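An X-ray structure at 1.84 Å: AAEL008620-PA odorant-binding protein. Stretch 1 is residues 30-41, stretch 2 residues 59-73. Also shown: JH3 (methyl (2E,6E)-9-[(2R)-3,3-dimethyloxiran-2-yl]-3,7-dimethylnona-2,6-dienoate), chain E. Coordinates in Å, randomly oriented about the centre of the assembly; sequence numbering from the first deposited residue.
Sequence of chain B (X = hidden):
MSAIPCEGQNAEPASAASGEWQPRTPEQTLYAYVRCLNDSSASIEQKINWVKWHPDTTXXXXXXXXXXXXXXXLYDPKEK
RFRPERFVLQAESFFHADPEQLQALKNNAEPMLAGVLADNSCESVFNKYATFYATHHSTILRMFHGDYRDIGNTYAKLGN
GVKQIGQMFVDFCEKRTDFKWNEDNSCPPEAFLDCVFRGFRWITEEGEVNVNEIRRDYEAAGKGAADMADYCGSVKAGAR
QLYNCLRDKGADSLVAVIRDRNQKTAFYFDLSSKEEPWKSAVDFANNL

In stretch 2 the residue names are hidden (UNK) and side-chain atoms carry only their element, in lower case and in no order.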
ATOM      1  N   LEU B  30      12.162 -11.503  -4.000  1.00 12.90           N
ATOM      2  CA  LEU B  30      11.199 -12.605  -4.016  1.00 14.37           C
ATOM      3  C   LEU B  30      11.240 -13.338  -5.353  1.00 13.11           C
ATOM      4  O   LEU B  30      11.193 -14.573  -5.393  1.00 14.58           O
ATOM      5  CB  LEU B  30       9.785 -12.086  -3.722  1.00 11.03           C
ATOM      6  CG  LEU B  30       8.776 -13.210  -3.456  1.00 19.33           C
ATOM      7  CD1 LEU B  30       9.227 -14.091  -2.279  1.00 19.81           C
ATOM      8  CD2 LEU B  30       7.402 -12.641  -3.186  1.00 23.31           C
ATOM      9  N   TYR B  31      11.354 -12.595  -6.461  1.00 10.74           N
ATOM     10  CA  TYR B  31      11.435 -13.244  -7.772  1.00 11.90           C
ATOM     11  C   TYR B  31      12.617 -14.204  -7.824  1.00 13.49           C
ATOM     12  O   TYR B  31      12.493 -15.353  -8.276  1.00 14.59           O
ATOM     13  CB  TYR B  31      11.569 -12.189  -8.877  1.00  9.97           C
ATOM     14  CG  TYR B  31      11.582 -12.760 -10.278  1.00 15.08           C
ATOM     15  CD1 TYR B  31      12.765 -13.245 -10.859  1.00 11.98           C
ATOM     16  CD2 TYR B  31      10.411 -12.803 -11.030  1.00 21.09           C
ATOM     17  CE1 TYR B  31      12.768 -13.746 -12.169  1.00 13.32           C
ATOM     18  CE2 TYR B  31      10.404 -13.311 -12.319  1.00 22.79           C
ATOM     19  CZ  TYR B  31      11.578 -13.775 -12.883  1.00 20.77           C
ATOM     20  OH  TYR B  31      11.544 -14.275 -14.169  1.00 33.35           O
ATOM     21  N   ALA B  32      13.782 -13.737  -7.368  1.00 13.48           N
ATOM     22  CA  ALA B  32      14.985 -14.559  -7.415  1.00 12.76           C
ATOM     23  C   ALA B  32      14.868 -15.761  -6.487  1.00 13.16           C
ATOM     24  O   ALA B  32      15.213 -16.890  -6.874  1.00 12.66           O
ATOM     25  CB  ALA B  32      16.206 -13.713  -7.048  1.00 10.95           C
ATOM     26  N   TYR B  33      14.390 -15.548  -5.253  1.00 12.41           N
ATOM     27  CA  TYR B  33      14.284 -16.669  -4.310  1.00 12.65           C
ATOM     28  C   TYR B  33      13.362 -17.763  -4.846  1.00 17.12           C
ATOM     29  O   TYR B  33      13.682 -18.959  -4.777  1.00 13.14           O
ATOM     30  CB  TYR B  33      13.770 -16.191  -2.941  1.00 13.25           C
ATOM     31  CG  TYR B  33      14.596 -15.111  -2.260  1.00 12.54           C
ATOM     32  CD1 TYR B  33      15.928 -14.897  -2.597  1.00 13.47           C
ATOM     33  CD2 TYR B  33      14.028 -14.312  -1.274  1.00 13.97           C
ATOM     34  CE1 TYR B  33      16.677 -13.887  -1.962  1.00 15.54           C
ATOM     35  CE2 TYR B  33      14.754 -13.322  -0.636  1.00 12.36           C
ATOM     36  CZ  TYR B  33      16.072 -13.112  -0.979  1.00 14.26           C
ATOM     37  OH  TYR B  33      16.773 -12.108  -0.349  1.00 16.23           O
ATOM     38  N   VAL B  34      12.195 -17.367  -5.354  1.00 14.05           N
ATOM     39  CA  VAL B  34      11.200 -18.341  -5.798  1.00 15.92           C
ATOM     40  C   VAL B  34      11.649 -19.034  -7.085  1.00 18.62           C
ATOM     41  O   VAL B  34      11.528 -20.266  -7.228  1.00 19.57           O
ATOM     42  CB  VAL B  34       9.828 -17.655  -5.966  1.00 14.58           C
ATOM     43  CG1 VAL B  34       8.847 -18.614  -6.644  1.00 18.77           C
ATOM     44  CG2 VAL B  34       9.301 -17.204  -4.608  1.00 13.98           C
ATOM     45  N   ARG B  35      12.161 -18.262  -8.051  1.00 12.74           N
ATOM     46  CA  ARG B  35      12.531 -18.875  -9.327  1.00 16.36           C
ATOM     47  C   ARG B  35      13.724 -19.809  -9.174  1.00 18.97           C
ATOM     48  O   ARG B  35      13.757 -20.884  -9.788  1.00 14.54           O
ATOM     49  CB  ARG B  35      12.825 -17.813 -10.385  1.00 20.43           C
ATOM     50  CG  ARG B  35      11.572 -17.089 -10.886  1.00 33.66           C
ATOM     51  CD  ARG B  35      10.615 -18.031 -11.644  1.00 37.08           C
ATOM     52  NE  ARG B  35      11.240 -18.574 -12.851  1.00 35.56           N
ATOM     53  CZ  ARG B  35      11.151 -18.016 -14.058  1.00 33.26           C
ATOM     54  NH1 ARG B  35      10.458 -16.899 -14.226  1.00 36.51           N
ATOM     55  NH2 ARG B  35      11.756 -18.575 -15.095  1.00 31.53           N
ATOM     56  N   CYS B  36      14.714 -19.425  -8.360  1.00 15.76           N
ATOM     57  CA  CYS B  36      15.833 -20.332  -8.112  1.00 14.99           C
ATOM     58  C   CYS B  36      15.406 -21.568  -7.317  1.00 15.11           C
ATOM     59  O   CYS B  36      15.992 -22.647  -7.493  1.00 16.46           O
ATOM     60  CB  CYS B  36      16.962 -19.588  -7.397  1.00 14.59           C
ATOM     61  SG  CYS B  36      17.761 -18.348  -8.488  1.00 19.14           S
ATOM     62  N   LEU B  37      14.402 -21.445  -6.442  1.00 11.57           N
ATOM     63  CA  LEU B  37      13.897 -22.626  -5.734  1.00 17.11           C
ATOM     64  C   LEU B  37      13.237 -23.608  -6.695  1.00 20.11           C
ATOM     65  O   LEU B  37      13.498 -24.820  -6.647  1.00 16.59           O
ATOM     66  CB  LEU B  37      12.905 -22.213  -4.643  1.00 18.51           C
ATOM     67  CG  LEU B  37      13.477 -21.848  -3.271  1.00 18.45           C
ATOM     68  CD1 LEU B  37      12.396 -21.237  -2.377  1.00 17.25           C
ATOM     69  CD2 LEU B  37      14.062 -23.097  -2.611  1.00 20.01           C
ATOM     70  N   ASN B  38      12.376 -23.105  -7.579  1.00 19.31           N
ATOM     71  CA  ASN B  38      11.631 -23.993  -8.470  1.00 23.16           C
ATOM     72  C   ASN B  38      12.504 -24.542  -9.592  1.00 25.60           C
ATOM     73  O   ASN B  38      12.197 -25.607 -10.140  1.00 22.43           O
ATOM     74  CB  ASN B  38      10.413 -23.271  -9.055  1.00 22.47           C
ATOM     75  CG  ASN B  38       9.354 -22.963  -8.004  1.00 24.07           C
ATOM     76  OD1 ASN B  38       9.344 -23.552  -6.925  1.00 29.68           O
ATOM     77  ND2 ASN B  38       8.461 -22.031  -8.317  1.00 23.25           N
ATOM     78  N   ASP B  39      13.587 -23.843  -9.952  1.00 23.00           N
ATOM     79  CA  ASP B  39      14.534 -24.415 -10.906  1.00 23.48           C
ATOM     80  C   ASP B  39      15.388 -25.512 -10.293  1.00 26.75           C
ATOM     81  O   ASP B  39      16.084 -26.211 -11.033  1.00 27.66           O
ATOM     82  CB  ASP B  39      15.447 -23.336 -11.495  1.00 27.35           C
ATOM     83  CG  ASP B  39      14.707 -22.385 -12.437  1.00 41.30           C
ATOM     84  OD1 ASP B  39      13.593 -22.736 -12.885  1.00 44.08           O
ATOM     85  OD2 ASP B  39      15.237 -21.288 -12.729  1.00 42.06           O
ATOM     86  N   SER B  40      15.349 -25.695  -8.978  1.00 22.51           N
ATOM     87  CA  SER B  40      16.171 -26.694  -8.309  1.00 21.35           C
ATOM     88  C   SER B  40      15.400 -27.997  -8.103  1.00 25.61           C
ATOM     89  O   SER B  40      14.219 -27.988  -7.740  1.00 25.83           O
ATOM     90  CB  SER B  40      16.657 -26.161  -6.961  1.00 20.21           C
ATOM     91  OG  SER B  40      17.445 -27.128  -6.294  1.00 27.64           O
ATOM     92  N   SER B  41      16.083 -29.119  -8.319  1.00 28.66           N
ATOM     93  CA  SER B  41      15.540 -30.434  -8.017  1.00 31.74           C
ATOM     94  C   SER B  41      15.949 -30.940  -6.638  1.00 32.92           C
ATOM     95  O   SER B  41      15.771 -32.126  -6.350  1.00 32.92           O
ATOM     96  CB  SER B  41      15.977 -31.442  -9.084  1.00 35.26           C
ATOM     97  OG  SER B  41      17.391 -31.472  -9.194  1.00 37.75           O
ATOM     98  N   UNK B  59      26.181 -29.697  -3.294  1.00 21.01           N
ATOM     99  CA  UNK B  59      26.213 -29.066  -4.612  1.00 21.10           C
ATOM    100  C   UNK B  59      24.927 -28.303  -4.898  1.00 17.93           C
ATOM    101  O   UNK B  59      24.962 -27.186  -5.432  1.00 16.63           O
ATOM    102  c   UNK B  59      26.456 -30.124  -5.688  1.00 21.40           C
ATOM    103  c   UNK B  59      26.954 -28.582  -9.681  1.00 31.94           C
ATOM    104  o   UNK B  59      27.119 -28.093 -10.956  1.00 34.48           O
ATOM    105  c   UNK B  59      27.790 -28.901  -7.465  1.00 26.14           C
ATOM    106  c   UNK B  59      27.956 -28.397  -8.740  1.00 23.26           C
ATOM    107  c   UNK B  59      25.626 -29.734  -8.052  1.00 24.45           C
ATOM    108  c   UNK B  59      25.783 -29.243  -9.343  1.00 26.58           C
ATOM    109  c   UNK B  59      26.623 -29.572  -7.095  1.00 20.69           C
ATOM    110  N   UNK B  60      23.777 -28.890  -4.564  1.00 18.12           N
ATOM    111  CA  UNK B  60      22.520 -28.206  -4.842  1.00 20.63           C
ATOM    112  C   UNK B  60      22.417 -26.892  -4.071  1.00 18.72           C
ATOM    113  O   UNK B  60      21.905 -25.903  -4.601  1.00 14.82           O
ATOM    114  o   UNK B  60      21.396 -28.915  -7.702  1.00 65.51           O
ATOM    115  c   UNK B  60      20.537 -29.394  -6.927  1.00 56.49           C
ATOM    116  o   UNK B  60      19.311 -29.305  -7.153  1.00 62.98           O
ATOM    117  c   UNK B  60      21.336 -29.121  -4.525  1.00 27.66           C
ATOM    118  c   UNK B  60      20.999 -30.100  -5.651  1.00 35.09           C
ATOM    119  N   UNK B  61      22.914 -26.855  -2.829  1.00 15.73           N
ATOM    120  CA  UNK B  61      22.907 -25.604  -2.069  1.00 14.92           C
ATOM    121  C   UNK B  61      23.881 -24.583  -2.653  1.00 14.40           C
ATOM    122  O   UNK B  61      23.597 -23.379  -2.663  1.00 13.61           O
ATOM    123  o   UNK B  61      22.405 -26.821  -0.016  1.00 30.62           O
ATOM    124  c   UNK B  61      23.264 -25.866  -0.605  1.00 22.28           C
ATOM    125  N   UNK B  62      25.062 -25.036  -3.078  1.00 14.93           N
ATOM    126  CA  UNK B  62      26.002 -24.135  -3.731  1.00 14.62           C
ATOM    127  C   UNK B  62      25.396 -23.559  -4.997  1.00 15.27           C
ATOM    128  O   UNK B  62      25.526 -22.359  -5.264  1.00 14.67           O
ATOM    129  o   UNK B  62      29.258 -26.950  -4.115  1.00 25.68           O
ATOM    130  c   UNK B  62      27.318 -24.857  -4.041  1.00 15.47           C
ATOM    131  c   UNK B  62      29.260 -26.211  -3.137  1.00 26.27           C
ATOM    132  n   UNK B  62      30.299 -26.112  -2.319  1.00 30.58           N
ATOM    133  c   UNK B  62      28.047 -25.358  -2.805  1.00 18.44           C
ATOM    134  N   UNK B  63      24.692 -24.388  -5.775  1.00 14.47           N
ATOM    135  CA  UNK B  63      24.091 -23.849  -6.989  1.00 18.42           C
ATOM    136  C   UNK B  63      22.947 -22.894  -6.680  1.00 21.25           C
ATOM    137  O   UNK B  63      22.720 -21.953  -7.447  1.00 14.99           O
ATOM    138  s   UNK B  63      25.007 -25.902  -8.590  1.00 29.05           S
ATOM    139  c   UNK B  63      23.609 -24.965  -7.902  1.00 19.74           C
ATOM    140  N   UNK B  64      22.216 -23.114  -5.581  1.00 13.12           N
ATOM    141  CA  UNK B  64      21.164 -22.165  -5.216  1.00 12.39           C
ATOM    142  C   UNK B  64      21.749 -20.797  -4.885  1.00 14.22           C
ATOM    143  O   UNK B  64      21.213 -19.757  -5.301  1.00 15.81           O
ATOM    144  c   UNK B  64      19.176 -21.796  -3.687  1.00 15.31           C
ATOM    145  c   UNK B  64      18.035 -21.799  -4.478  1.00 11.86           C
ATOM    146  c   UNK B  64      16.944 -20.960  -4.178  1.00 11.52           C
ATOM    147  c   UNK B  64      17.010 -20.114  -3.082  1.00 13.73           C
ATOM    148  o   UNK B  64      15.930 -19.295  -2.793  1.00 11.55           O
ATOM    149  c   UNK B  64      19.220 -20.919  -2.592  1.00 12.00           C
ATOM    150  c   UNK B  64      20.353 -22.688  -4.029  1.00 12.59           C
ATOM    151  c   UNK B  64      18.141 -20.091  -2.283  1.00 14.38           C
ATOM    152  N   UNK B  65      22.839 -20.772  -4.121  1.00 12.02           N
ATOM    153  CA  UNK B  65      23.482 -19.498  -3.798  1.00 13.99           C
ATOM    154  C   UNK B  65      23.979 -18.802  -5.066  1.00 15.00           C
ATOM    155  O   UNK B  65      23.812 -17.584  -5.228  1.00 16.78           O
ATOM    156  c   UNK B  65      25.336 -18.389  -2.498  1.00 22.45           C
ATOM    157  c   UNK B  65      24.046 -20.301  -1.482  1.00 20.49           C
ATOM    158  c   UNK B  65      24.615 -19.715  -2.780  1.00 20.31           C
ATOM    159  N   UNK B  66      24.586 -19.554  -5.984  1.00 15.39           N
ATOM    160  CA  UNK B  66      25.049 -18.963  -7.239  1.00 14.18           C
ATOM    161  C   UNK B  66      23.883 -18.386  -8.043  1.00 14.10           C
ATOM    162  O   UNK B  66      23.953 -17.251  -8.541  1.00 16.96           O
ATOM    163  c   UNK B  66      25.805 -20.009  -8.061  1.00 16.11           C
ATOM    164  c   UNK B  66      26.871 -20.549 -10.274  1.00 22.26           C
ATOM    165  c   UNK B  66      26.229 -19.486  -9.427  1.00 17.58           C
ATOM    166  c   UNK B  66      26.728 -20.179 -11.744  1.00 22.95           C
ATOM    167  n   UNK B  66      27.208 -21.274 -12.622  1.00 25.61           N
ATOM    168  N   UNK B  67      22.803 -19.163  -8.171  1.00 15.73           N
ATOM    169  CA  UNK B  67      21.611 -18.732  -8.898  1.00 16.07           C
ATOM    170  C   UNK B  67      21.048 -17.434  -8.330  1.00 13.80           C
ATOM    171  O   UNK B  67      20.768 -16.492  -9.077  1.00 14.93           O
ATOM    172  s   UNK B  67      18.950 -19.514  -9.722  1.00 28.23           S
ATOM    173  c   UNK B  67      20.547 -19.841  -8.841  1.00 18.67           C
ATOM    174  N   UNK B  68      20.848 -17.373  -7.007  1.00 11.41           N
ATOM    175  CA  UNK B  68      20.266 -16.165  -6.412  1.00 10.28           C
ATOM    176  C   UNK B  68      21.211 -14.987  -6.572  1.00 13.50           C
ATOM    177  O   UNK B  68      20.787 -13.867  -6.890  1.00 13.90           O
ATOM    178  c   UNK B  68      19.915 -16.395  -4.929  1.00  9.76           C
ATOM    179  c   UNK B  68      18.890 -17.506  -4.805  1.00 13.92           C
ATOM    180  c   UNK B  68      19.372 -15.079  -4.269  1.00 10.90           C
ATOM    181  N   UNK B  69      22.509 -15.226  -6.360  1.00 13.28           N
ATOM    182  CA  UNK B  69      23.508 -14.175  -6.524  1.00 15.49           C
ATOM    183  C   UNK B  69      23.504 -13.628  -7.948  1.00 16.33           C
ATOM    184  O   UNK B  69      23.488 -12.408  -8.157  1.00 12.93           O
ATOM    185  c   UNK B  69      24.894 -14.716  -6.148  1.00 14.14           C
ATOM    186  o   UNK B  69      24.944 -15.035  -4.759  1.00 17.70           O
ATOM    187  N   UNK B  70      23.505 -14.518  -8.944  1.00 10.50           N
ATOM    188  CA  UNK B  70      23.469 -14.060 -10.328  1.00 12.44           C
ATOM    189  C   UNK B  70      22.167 -13.346 -10.654  1.00 13.62           C
ATOM    190  O   UNK B  70      22.170 -12.324 -11.356  1.00 13.52           O
ATOM    191  c   UNK B  70      25.126 -15.685 -11.296  1.00 18.54           C
ATOM    192  c   UNK B  70      25.391 -16.751 -12.332  1.00 26.55           C
ATOM    193  c   UNK B  70      23.683 -15.236 -11.280  1.00 17.68           C
ATOM    194  o   UNK B  70      24.415 -17.288 -12.888  1.00 31.88           O
ATOM    195  o   UNK B  70      26.575 -17.043 -12.592  1.00 25.98           O
ATOM    196  N   UNK B  71      21.032 -13.877 -10.180  1.00 10.10           N
ATOM    197  CA  UNK B  71      19.765 -13.250 -10.539  1.00 13.55           C
ATOM    198  C   UNK B  71      19.645 -11.843  -9.958  1.00 14.16           C
ATOM    199  O   UNK B  71      19.059 -10.964 -10.598  1.00 14.20           O
ATOM    200  c   UNK B  71      18.582 -14.103 -10.078  1.00 15.70           C
ATOM    201  o   UNK B  71      17.812 -14.845 -12.704  1.00 32.19           O
ATOM    202  o   UNK B  71      16.576 -13.043 -12.907  1.00 27.69           O
ATOM    203  c   UNK B  71      17.256 -13.654 -10.691  1.00 19.87           C
ATOM    204  c   UNK B  71      17.212 -13.857 -12.207  1.00 21.30           C
ATOM    205  N   UNK B  72      20.203 -11.608  -8.769  1.00 10.25           N
ATOM    206  CA  UNK B  72      20.198 -10.282  -8.155  1.00 12.53           C
ATOM    207  C   UNK B  72      21.346  -9.398  -8.635  1.00 16.56           C
ATOM    208  O   UNK B  72      21.494  -8.273  -8.132  1.00 12.63           O
ATOM    209  c   UNK B  72      19.133 -11.321  -4.537  1.00 14.81           C
ATOM    210  c   UNK B  72      20.250 -10.420  -6.630  1.00 13.67           C
ATOM    211  c   UNK B  72      17.777 -10.277  -6.366  1.00 14.22           C
ATOM    212  c   UNK B  72      19.009 -11.110  -6.042  1.00 18.50           C
ATOM    213  N   UNK B  73      22.154  -9.886  -9.579  1.00 12.87           N
ATOM    214  CA  UNK B  73      23.314  -9.161 -10.098  1.00 13.03           C
ATOM    215  C   UNK B  73      24.289  -8.793  -8.982  1.00 18.04           C
ATOM    216  O   UNK B  73      24.977  -7.768  -9.049  1.00 18.51           O
ATOM    217  n   UNK B  73      19.185 -10.851 -13.539  1.00 23.55           N
ATOM    218  n   UNK B  73      20.822  -9.252 -13.890  1.00 15.30           N
ATOM    219  c   UNK B  73      22.879  -7.925 -10.893  1.00 11.98           C
ATOM    220  c   UNK B  73      21.174  -9.093 -12.477  1.00 15.36           C
ATOM    221  c   UNK B  73      22.474  -8.255 -12.351  1.00 15.95           C
ATOM    222  c   UNK B  73      19.900 -10.087 -14.362  1.00 21.00           C
ATOM    223  n   UNK B  73      19.692 -10.147 -15.674  1.00 22.20           N
TER
HETATM  224  C1  JH3 E 301      12.401 -17.775   0.227  1.00 19.20           C
HETATM  225  O2  JH3 E 301      11.918 -17.150   1.155  1.00 26.63           O
HETATM  226  O1  JH3 E 301      11.502 -18.325  -0.756  1.00 26.28           O
HETATM  227  CM  JH3 E 301      10.106 -18.042  -0.641  1.00 26.40           C
HETATM  228  C2  JH3 E 301      13.846 -17.990   0.027  1.00 17.52           C
HETATM  229  C3  JH3 E 301      14.843 -17.591   0.820  1.00 12.87           C
HETATM  230  C3' JH3 E 301      14.646 -16.833   2.104  1.00 17.41           C
HETATM  231  C4  JH3 E 301      16.242 -17.925   0.361  1.00 13.64           C
HETATM  232  C5  JH3 E 301      17.142 -16.713   0.582  1.00 16.25           C
HETATM  233  C6  JH3 E 301      18.387 -16.853  -0.265  1.00 14.03           C
HETATM  234  C7  JH3 E 301      19.541 -17.347   0.208  1.00 15.23           C
HETATM  235  C7' JH3 E 301      19.648 -17.837   1.627  1.00 16.95           C
HETATM  236  C8  JH3 E 301      20.730 -17.430  -0.737  1.00 19.48           C
HETATM  237  C9  JH3 E 301      21.900 -16.543  -0.281  1.00 18.61           C
HETATM  238  CA  JH3 E 301      21.467 -15.111   0.025  1.00 16.96           C
HETATM  239  O3  JH3 E 301      22.576 -14.223   0.289  1.00 16.80           O
HETATM  240  CB  JH3 E 301      21.935 -14.058  -0.977  1.00 17.52           C
HETATM  241  CB' JH3 E 301      20.948 -12.894  -1.119  1.00 14.96           C
HETATM  242  CC  JH3 E 301      22.817 -14.457  -2.151  1.00 20.65           C
HETATM  243  O   HOH W   1      20.072 -25.791  -6.876  1.00 26.05           O

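Position 59 carries one carbon, then a ring of six carbons bearing an oxygen; it lies out of reach of stretch 1. It is Tyr59. Position 60 has three carbons, the third carrying two oxygens, one of them 3.0 Å from Ser40 OG: a glutamate, Glu60. Ser40 OG donates a hydrogen bond to Glu60 OE2, and a water donates to both Ser40 OG (3.0 Å) and Glu60 O (2.9 Å), tying the same two residues together again.

Position 61, one carbon then one oxygen, its CA-to-CB bond directed away from stretch 1, is Ser61. At 62, three carbons end in one oxygen and one nitrogen, the amide of Gln62, out of reach. Position 63 has one carbon and one sulfur and makes no contact with stretch 1; it is Cys63, bonded covalently elsewhere in the structure.

Position 64 again shows a carbon and a six-carbon ring with an oxygen, but here the oxygen lies 3.0 Å from Tyr33 O. This is Tyr64, whose OH donates to that carbonyl; Tyr33 O also accepts Leu37 N at 3.1 Å, so the bond is added to an intact helical turn. Tyr64 CE1 packs 3.5 Å from Cys36 CB.

Position 65 has three carbons, forked at the first, and its CA-to-CB bond points away: Val65. Position 66, four carbons in a row ending in nitrogen, its CA-to-CB bond also pointing away, is Lys66. At 67 a carbon bears a sulfur 2.1 Å from Cys36 SG, a covalent distance, so this is Cys67; the disulfide has a chi3 of -84°.

Position 68 is forked at its first carbon, with three in all, and one terminal carbon meets Tyr33 CE1 at 3.7 Å, at the ring edge; it is Val68, and that carbon is CG1. Position 69, one carbon and one oxygen, is Ser69, whose OG donates to Val65 O (2.8 Å) and lies 3.4 Å from JH3 CC. Position 70 has three carbons ending in two oxygens and does not touch stretch 1: Glu70. Position 71 has the same make-up, but its second carbon packs 3.8 Å from Ala32 CB; it is Glu71. Position 72 has four carbons forked at the second, a terminal one 3.8 Å from Ala32 CB: Leu72, the carbon being CD2. Position 73, three carbons, a nitrogen and a carbon with two more nitrogens, is Arg73; its positive phi (57°) closes a Schellman motif, and Arg73 NH1 donates to Glu71 O at 2.9 Å.

The helices cross at 143°, their axes 9.1 Å apart at closest approach. The Cys36–Cys67 disulfide locks them covalently, apolar packing lies around Ala32 and Tyr33, and the Ser40–Glu60 bond secures the far end.

Stretch 2, residues 59-73: YESQCYVKCVSEELR
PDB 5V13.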